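Local atomic coordinates of endosialidase (Enterobacteria phage phi92, PDB entry 4HIZ), a protein that hydrolyses polymers of sialic acid at internal alpha2,8 and alpha2,9 linkages, probably degrading the capsule of the host bacterium during phage infection. Residues G412-R415 with S416-E419; G104-H107 with G108-L112; T62-S65 with E66-D70. All coordinates share one frame; numbering follows the deposited sequence.

Contact 1 (G412-R415 with S416-E419)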
loop_
_atom_site.group_PDB
_atom_site.type_symbol
_atom_site.label_atom_id
_atom_site.label_comp_id
_atom_site.label_asym_id
_atom_site.label_seq_id
_atom_site.Cartn_x
_atom_site.Cartn_y
_atom_site.Cartn_z
ATOM N N GLY A 412 -21.593 -22.955 6.597
ATOM C CA GLY A 412 -22.572 -21.888 6.529
ATOM C C GLY A 412 -22.230 -20.870 7.606
ATOM O O GLY A 412 -21.426 -21.152 8.505
ATOM N N THR A 413 -22.802 -19.692 7.468
ATOM C CA THR A 413 -22.531 -18.601 8.430
ATOM C C THR A 413 -23.827 -17.885 8.707
ATOM O O THR A 413 -24.537 -17.534 7.769
ATOM C CB THR A 413 -21.540 -17.604 7.806
ATOM O OG1 THR A 413 -20.330 -18.288 7.438
ATOM C CG2 THR A 413 -21.195 -16.455 8.770
ATOM N N GLU A 414 -24.120 -17.587 9.978
ATOM C CA GLU A 414 -25.318 -16.773 10.226
ATOM C C GLU A 414 -25.010 -15.289 9.870
ATOM O O GLU A 414 -23.851 -14.868 9.838
ATOM C CB GLU A 414 -25.817 -16.938 11.669
ATOM C CG GLU A 414 -24.751 -16.465 12.690
ATOM C CD GLU A 414 -25.115 -16.785 14.144
ATOM O OE1 GLU A 414 -26.240 -17.284 14.408
ATOM O OE2 GLU A 414 -24.265 -16.516 15.044
ATOM N N ARG A 415 -26.046 -14.518 9.548
ATOM C CA ARG A 415 -25.873 -13.133 9.097
ATOM C C ARG A 415 -25.515 -12.214 10.272
ATOM O O ARG A 415 -24.840 -11.191 10.088
ATOM C CB ARG A 415 -27.193 -12.633 8.475
ATOM C CG ARG A 415 -27.591 -13.428 7.239
ATOM C CD ARG A 415 -26.831 -12.897 6.034
ATOM N NE ARG A 415 -27.237 -13.703 4.908
ATOM C CZ ARG A 415 -27.142 -13.353 3.647
ATOM N NH1 ARG A 415 -26.584 -12.182 3.298
ATOM N NH2 ARG A 415 -27.596 -14.212 2.748
ATOM N N SER A 416 -26.021 -12.580 11.443
ATOM C CA SER A 416 -25.764 -11.818 12.676
ATOM C C SER A 416 -25.871 -12.786 13.839
ATOM O O SER A 416 -26.499 -13.851 13.698
ATOM C CB SER A 416 -26.768 -10.647 12.801
ATOM O OG SER A 416 -26.533 -9.934 14.024
ATOM N N PHE A 417 -25.261 -12.460 14.984
ATOM C CA PHE A 417 -25.233 -13.415 16.064
ATOM C C PHE A 417 -26.635 -13.891 16.475
ATOM O O PHE A 417 -27.569 -13.086 16.619
ATOM C CB PHE A 417 -24.549 -12.850 17.326
ATOM C CG PHE A 417 -24.526 -13.843 18.432
ATOM C CD1 PHE A 417 -23.691 -14.955 18.355
ATOM C CD2 PHE A 417 -25.412 -13.739 19.507
ATOM C CE1 PHE A 417 -23.701 -15.929 19.355
ATOM C CE2 PHE A 417 -25.433 -14.724 20.500
ATOM C CZ PHE A 417 -24.566 -15.815 20.423
ATOM N N GLY A 418 -26.760 -15.202 16.665
ATOM C CA GLY A 418 -27.943 -15.784 17.268
ATOM C C GLY A 418 -29.078 -16.059 16.279
ATOM O O GLY A 418 -30.166 -16.454 16.709
ATOM N N GLU A 419 -28.859 -15.844 14.985
ATOM C CA GLU A 419 -29.913 -16.133 13.998
ATOM C C GLU A 419 -29.888 -17.577 13.519
ATOM O O GLU A 419 -30.831 -18.030 12.852
ATOM C CB GLU A 419 -29.819 -15.198 12.784
ATOM C CG GLU A 419 -30.001 -13.751 13.134
ATOM C CD GLU A 419 -29.957 -12.835 11.918
ATOM O OE1 GLU A 419 -29.845 -13.326 10.769
ATOM O OE2 GLU A 419 -30.062 -11.608 12.109
HETATM O O HOH W 1 -28.670 -15.543 9.680
#

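Contact 2 (G104-H107 with G108-L112)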
loop_
_atom_site.group_PDB
_atom_site.type_symbol
_atom_site.label_atom_id
_atom_site.label_comp_id
_atom_site.label_asym_id
_atom_site.label_seq_id
_atom_site.Cartn_x
_atom_site.Cartn_y
_atom_site.Cartn_z
ATOM N N GLY A 104 -18.915 -3.726 -5.096
ATOM C CA GLY A 104 -19.903 -2.680 -5.372
ATOM C C GLY A 104 -20.047 -1.761 -4.173
ATOM O O GLY A 104 -19.033 -1.400 -3.531
ATOM N N GLU A 105 -21.277 -1.388 -3.845
ATOM C CA GLU A 105 -21.480 -0.440 -2.759
ATOM C C GLU A 105 -22.642 -0.841 -1.833
ATOM O O GLU A 105 -22.809 -0.269 -0.766
ATOM C CB GLU A 105 -21.748 0.965 -3.303
ATOM C CG GLU A 105 -23.158 1.044 -3.990
ATOM C CD GLU A 105 -23.417 2.377 -4.689
ATOM O OE1 GLU A 105 -22.442 2.959 -5.238
ATOM O OE2 GLU A 105 -24.605 2.832 -4.688
ATOM N N ARG A 106 -23.463 -1.812 -2.259
ATOM C CA ARG A 106 -24.671 -2.177 -1.517
ATOM C C ARG A 106 -25.211 -3.509 -2.034
ATOM O O ARG A 106 -24.681 -4.084 -2.974
ATOM C CB ARG A 106 -25.751 -1.102 -1.720
ATOM C CG ARG A 106 -26.320 -1.097 -3.153
ATOM C CD ARG A 106 -27.438 -0.074 -3.293
ATOM N NE ARG A 106 -26.871 1.272 -3.474
ATOM C CZ ARG A 106 -27.485 2.395 -3.117
ATOM N NH1 ARG A 106 -28.654 2.340 -2.508
ATOM N NH2 ARG A 106 -26.913 3.567 -3.332
ATOM N N HIS A 107 -26.279 -3.983 -1.411
ATOM C CA HIS A 107 -26.979 -5.172 -1.890
ATOM C C HIS A 107 -27.795 -4.779 -3.097
ATOM O O HIS A 107 -29.002 -4.603 -3.017
ATOM C CB HIS A 107 -27.848 -5.773 -0.770
ATOM C CG HIS A 107 -27.033 -6.472 0.273
ATOM N ND1 HIS A 107 -27.308 -7.754 0.706
ATOM C CD2 HIS A 107 -25.925 -6.068 0.954
ATOM C CE1 HIS A 107 -26.390 -8.112 1.602
ATOM N NE2 HIS A 107 -25.554 -7.102 1.775
ATOM N N GLY A 108 -27.114 -4.627 -4.214
ATOM C CA GLY A 108 -27.715 -4.191 -5.458
ATOM C C GLY A 108 -26.576 -4.070 -6.451
ATOM O O GLY A 108 -25.392 -4.262 -6.079
ATOM N N VAL A 109 -26.887 -3.755 -7.712
ATOM C CA VAL A 109 -25.813 -3.724 -8.710
ATOM C C VAL A 109 -25.283 -2.322 -9.029
ATOM O O VAL A 109 -24.564 -2.139 -10.018
ATOM C CB VAL A 109 -26.221 -4.483 -10.015
ATOM C CG1 VAL A 109 -26.389 -5.973 -9.701
ATOM C CG2 VAL A 109 -27.558 -3.902 -10.642
ATOM N N GLN A 110 -25.676 -1.326 -8.221
ATOM C CA GLN A 110 -25.122 0.019 -8.394
ATOM C C GLN A 110 -23.578 -0.035 -8.380
ATOM O O GLN A 110 -22.980 -0.613 -7.443
ATOM C CB GLN A 110 -25.536 0.928 -7.241
ATOM C CG GLN A 110 -26.940 1.518 -7.403
ATOM C CD GLN A 110 -28.051 0.516 -7.123
ATOM O OE1 GLN A 110 -27.823 -0.588 -6.615
ATOM N NE2 GLN A 110 -29.289 0.924 -7.426
ATOM N N ASN A 111 -22.958 0.574 -9.394
ATOM C CA ASN A 111 -21.475 0.727 -9.459
ATOM C C ASN A 111 -20.686 -0.567 -9.330
ATOM O O ASN A 111 -19.488 -0.553 -9.022
ATOM C CB ASN A 111 -21.028 1.710 -8.366
ATOM C CG ASN A 111 -21.404 3.141 -8.710
ATOM O OD1 ASN A 111 -21.186 3.585 -9.832
ATOM N ND2 ASN A 111 -22.008 3.848 -7.776
ATOM N N LEU A 112 -21.333 -1.695 -9.591
ATOM C CA LEU A 112 -20.752 -2.988 -9.238
ATOM C C LEU A 112 -19.931 -3.622 -10.390
ATOM O O LEU A 112 -20.333 -3.567 -11.557
ATOM C CB LEU A 112 -21.886 -3.940 -8.809
ATOM C CG LEU A 112 -21.546 -5.367 -8.389
ATOM C CD1 LEU A 112 -22.603 -5.818 -7.378
ATOM C CD2 LEU A 112 -21.557 -6.324 -9.602
HETATM O O HOH W 2 -23.499 -2.365 -5.396
#

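Contact 3 (T62-S65 with E66-D70)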
loop_
_atom_site.group_PDB
_atom_site.type_symbol
_atom_site.label_atom_id
_atom_site.label_comp_id
_atom_site.label_asym_id
_atom_site.label_seq_id
_atom_site.Cartn_x
_atom_site.Cartn_y
_atom_site.Cartn_z
ATOM N N THR A 62 -21.685 -27.414 18.475
ATOM C CA THR A 62 -20.369 -27.689 19.086
ATOM C C THR A 62 -19.425 -26.552 18.841
ATOM O O THR A 62 -19.365 -26.021 17.737
ATOM C CB THR A 62 -19.801 -29.017 18.509
ATOM O OG1 THR A 62 -20.740 -30.061 18.841
ATOM C CG2 THR A 62 -18.407 -29.335 19.096
ATOM N N TYR A 63 -18.706 -26.144 19.884
ATOM C CA TYR A 63 -17.840 -24.975 19.786
ATOM C C TYR A 63 -16.413 -25.447 19.948
ATOM O O TYR A 63 -16.112 -26.182 20.912
ATOM C CB TYR A 63 -18.201 -23.998 20.924
ATOM C CG TYR A 63 -19.599 -23.431 20.752
ATOM C CD1 TYR A 63 -20.742 -24.185 21.097
ATOM C CD2 TYR A 63 -19.792 -22.169 20.171
ATOM C CE1 TYR A 63 -22.020 -23.684 20.898
ATOM C CE2 TYR A 63 -21.082 -21.641 19.981
ATOM C CZ TYR A 63 -22.193 -22.405 20.357
ATOM O OH TYR A 63 -23.473 -21.901 20.183
ATOM N N VAL A 64 -15.526 -25.065 19.028
ATOM C CA VAL A 64 -14.164 -25.643 19.087
ATOM C C VAL A 64 -13.117 -24.683 19.625
ATOM O O VAL A 64 -13.215 -23.471 19.425
ATOM C CB VAL A 64 -13.698 -26.176 17.705
ATOM C CG1 VAL A 64 -14.794 -27.101 17.125
ATOM C CG2 VAL A 64 -13.423 -25.021 16.755
ATOM N N SER A 65 -12.111 -25.227 20.306
ATOM C CA SER A 65 -10.926 -24.446 20.661
ATOM C C SER A 65 -9.918 -24.502 19.518
ATOM O O SER A 65 -10.096 -25.235 18.550
ATOM C CB SER A 65 -10.252 -25.009 21.937
ATOM O OG SER A 65 -9.583 -26.231 21.607
ATOM N N GLU A 66 -8.870 -23.699 19.628
ATOM C CA GLU A 66 -7.759 -23.798 18.704
ATOM C C GLU A 66 -7.216 -25.228 18.713
ATOM O O GLU A 66 -7.150 -25.864 19.767
ATOM C CB GLU A 66 -6.674 -22.796 19.092
ATOM C CG GLU A 66 -6.996 -21.398 18.573
ATOM C CD GLU A 66 -6.710 -21.287 17.075
ATOM O OE1 GLU A 66 -5.604 -21.704 16.648
ATOM O OE2 GLU A 66 -7.589 -20.808 16.327
ATOM N N GLY A 67 -6.897 -25.743 17.528
ATOM C CA GLY A 67 -6.238 -27.040 17.410
ATOM C C GLY A 67 -7.204 -28.192 17.196
ATOM O O GLY A 67 -6.774 -29.268 16.763
ATOM N N PHE A 68 -8.492 -27.983 17.505
ATOM C CA PHE A 68 -9.449 -29.065 17.380
ATOM C C PHE A 68 -9.512 -29.484 15.902
ATOM O O PHE A 68 -9.517 -30.698 15.562
ATOM C CB PHE A 68 -10.843 -28.675 17.921
ATOM C CG PHE A 68 -11.794 -29.834 17.962
ATOM C CD1 PHE A 68 -11.777 -30.716 19.032
ATOM C CD2 PHE A 68 -12.649 -30.095 16.886
ATOM C CE1 PHE A 68 -12.631 -31.834 19.042
ATOM C CE2 PHE A 68 -13.511 -31.201 16.895
ATOM C CZ PHE A 68 -13.500 -32.069 17.978
ATOM N N PHE A 69 -9.565 -28.476 15.024
ATOM C CA PHE A 69 -9.372 -28.693 13.587
ATOM C C PHE A 69 -8.098 -28.007 13.172
ATOM O O PHE A 69 -7.773 -26.930 13.681
ATOM C CB PHE A 69 -10.518 -28.083 12.758
ATOM C CG PHE A 69 -11.835 -28.761 12.960
ATOM C CD1 PHE A 69 -11.980 -30.112 12.694
ATOM C CD2 PHE A 69 -12.913 -28.058 13.449
ATOM C CE1 PHE A 69 -13.211 -30.735 12.894
ATOM C CE2 PHE A 69 -14.143 -28.678 13.636
ATOM C CZ PHE A 69 -14.297 -30.016 13.368
ATOM N N ASP A 70 -7.389 -28.602 12.222
ATOM C CA ASP A 70 -6.210 -27.941 11.680
ATOM C C ASP A 70 -6.665 -26.986 10.576
ATOM O O ASP A 70 -6.523 -27.254 9.384
ATOM C CB ASP A 70 -5.212 -28.991 11.180
ATOM C CG ASP A 70 -4.685 -29.867 12.316
ATOM O OD1 ASP A 70 -4.489 -29.338 13.440
ATOM O OD2 ASP A 70 -4.475 -31.081 12.100
HETATM O O HOH W 3 -10.146 -25.614 15.702
#

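Contact 1 (G412-R415 with S416-E419)
The carboxylate of Glu414 lies beneath the turn formed by Ser416 to Glu419, and the turn backbone covers one of its faces. The carbonyl of Ser416 sits almost directly over the middle of the group, with Ser416 O 3.3 Å from Glu414 CD. Gly418 N lies on the same side, tilted out of the carboxylate plane, and makes weak hydrogen bonds to both oxygens. The straighter of these, to Glu414 OE2, is 3.3 Å long with an angle of 156° at the hydrogen. Glu414 OE2 also approaches the ring of Phe417 obliquely, 3.7 Å from its CD1. A chi1 of 62° places Glu414 CG between the backbone N and the carbonyl carbon, and the extended chain from there runs along the turn. Trp420 N holds OE1, and Arg435 makes a salt bridge to OE2.

The turn directly follows strand 407-413 and begins the loop to strand 435-442 in the catalytic beta-propeller region. It is of type II, with Gly418 at its positive-phi position and a weak closing bond of 3.3 Å from Glu419 N to Ser416 O. The extended side chain of Glu419 runs back toward Arg415, bringing OE1 to 3.6 Å from Arg415 CB. One water accepts from Arg415 N at 2.8 Å and donates to Glu419 OE1 at 2.7 Å. Asn427 N binds Glu419 OE2, while the Arg415 guanidinium leads away to His396 O. With Glu414 OE1 and Glu419 OE1 6.5 Å apart in a buried loop, the separate salt bridges, Arg435 to Glu414 and Arg428 to Glu419, probably offset their mutual repulsion.

Contact 2 (G104-H107 with G108-L112)
Glu105 reaches across the loop to Asn111, and the straight, short bond between them belongs to the close-packed part of the contact. Asn111 ND2 donates to Glu105 OE1 at 2.7 Å with an angle of 173°. The acceptor lies in the plane of the amide, but the donor approaches from above the carboxylate plane, 37° out of it. The other oxygen, OE2, is occupied from a different direction: Arg106 grips it side-on with NE and NH2, the latter at 2.8 Å in a salt bridge. The same oxygen rests against Gln110 CB at 3.3 Å. It is the chi1 of 70° that carries the Glu105 carboxylate over this CB toward Asn111.

Beneath this network a water bridges the backbone on both sides of the loop. It accepts from Glu105 N at 2.9 Å, while the carbonyls of Gly108 and Gln110 compete with others for its protons. Gly104 packs closely on Leu112, their CA atoms 4.0 Å apart. Asn111 O is hydrogen-bonded to His578 NE2 of the second subunit, so that edge of the loop lies at a subunit interface.

The outer side, formed by Arg106, His107 and Gln110, is partly exposed and more loosely joined. Here Gln110 OE1 approaches Arg106 CD at 3.4 Å, while the amide nitrogen of Gln110 turns to Leu167 O. His107 centres an inverse gamma turn, marked by a weak 2.8 Å bond from Gly108 N to Arg106 O; its NE2 is hydrogen-bonded to Tyr82 OH, and its ring packs edge-to-face with Trp85. A bound sialic acid lies about 6 Å from the Arg106 side chain (nearest atoms), near but not in direct contact.

With a type II turn at Val109 to Leu112, the segments form the beta-hairpin loop between antiparallel strands 96-104 and 113-119 of the catalytic propeller.

Contact 3 (T62-S65 with E66-D70)
Ser65 O is approached by two groups that hold the start of the loop in shape. Phe68 N donates to it in a weak but fairly straight bond of 3.3 Å, closing a type II turn from Ser65 to Phe68 with Gly67 at the positive-phi position. A water lies 2.9 Å from Ser65 O, although other acceptors compete for its protons, and it also accepts from Phe69 N at 3.0 Å. The carbonyl thus bonds weakly to the Phe68 amide and may be bridged by water to that of Phe69. Ser65 OG is held by Ala49 N and lies 3.1 Å from Glu66 O.

The apolar half of the contact is built on Val64. Its CG1 methyl reaches both rings, lying 3.7 Å from Phe68 CD2 and 3.9 Å from Phe69 CE2, in each case obliquely. Phe68 CB also sits 3.8 Å from Val64 CB. With CG anti to the backbone N (chi1 -173°), the Phe68 ring passes across Val64 at about a right angle, its CD2 side near the methyl. This CD2 points at the face of the Phe69 ring, 3.8 Å above the plane and over the centre.

Phe456 meets Phe69 edge-to-face, and Ala50 touches Phe68, so the rings pack against the strands that flank 61-64. Phe69 also reaches Tyr520 and Leu522 of strand 516-523, the neighbour of strand 71-75, and its ring therefore lies between the two sheets. Ser531 of the second subunit contacts Glu66, while Lys45 of the third subunit forms a salt bridge with Asp70. The arrangement is a tight type II turn at the end of strand 61-64, where the chain leaves one mixed sheet and passes to strand 71-75, an outer strand of the next, antiparallel sheet.

All three contacts are local and contain type II turns, but their settings differ. Contact 1 is buried and dominated by carboxylates facing backbone amides and arginines. Contacts 2 and 3 are only partly buried, the former polar and centred on an acid, the latter combining a hydrogen-bonded turn with a valine packed on two phenylalanine rings. Contacts 1 and 3 adjoin the same mixed sheet, through strands 407-413 and 61-64; Arg435 joins them, bonding both Glu414 and the hydroxyl of Tyr63. Contact 2 lies about 36 Å from contact 3, centre to centre, and is the one nearest the chain's centre. Contacts 2 and 3 are touched by neighbouring subunits, whereas contact 1 is not.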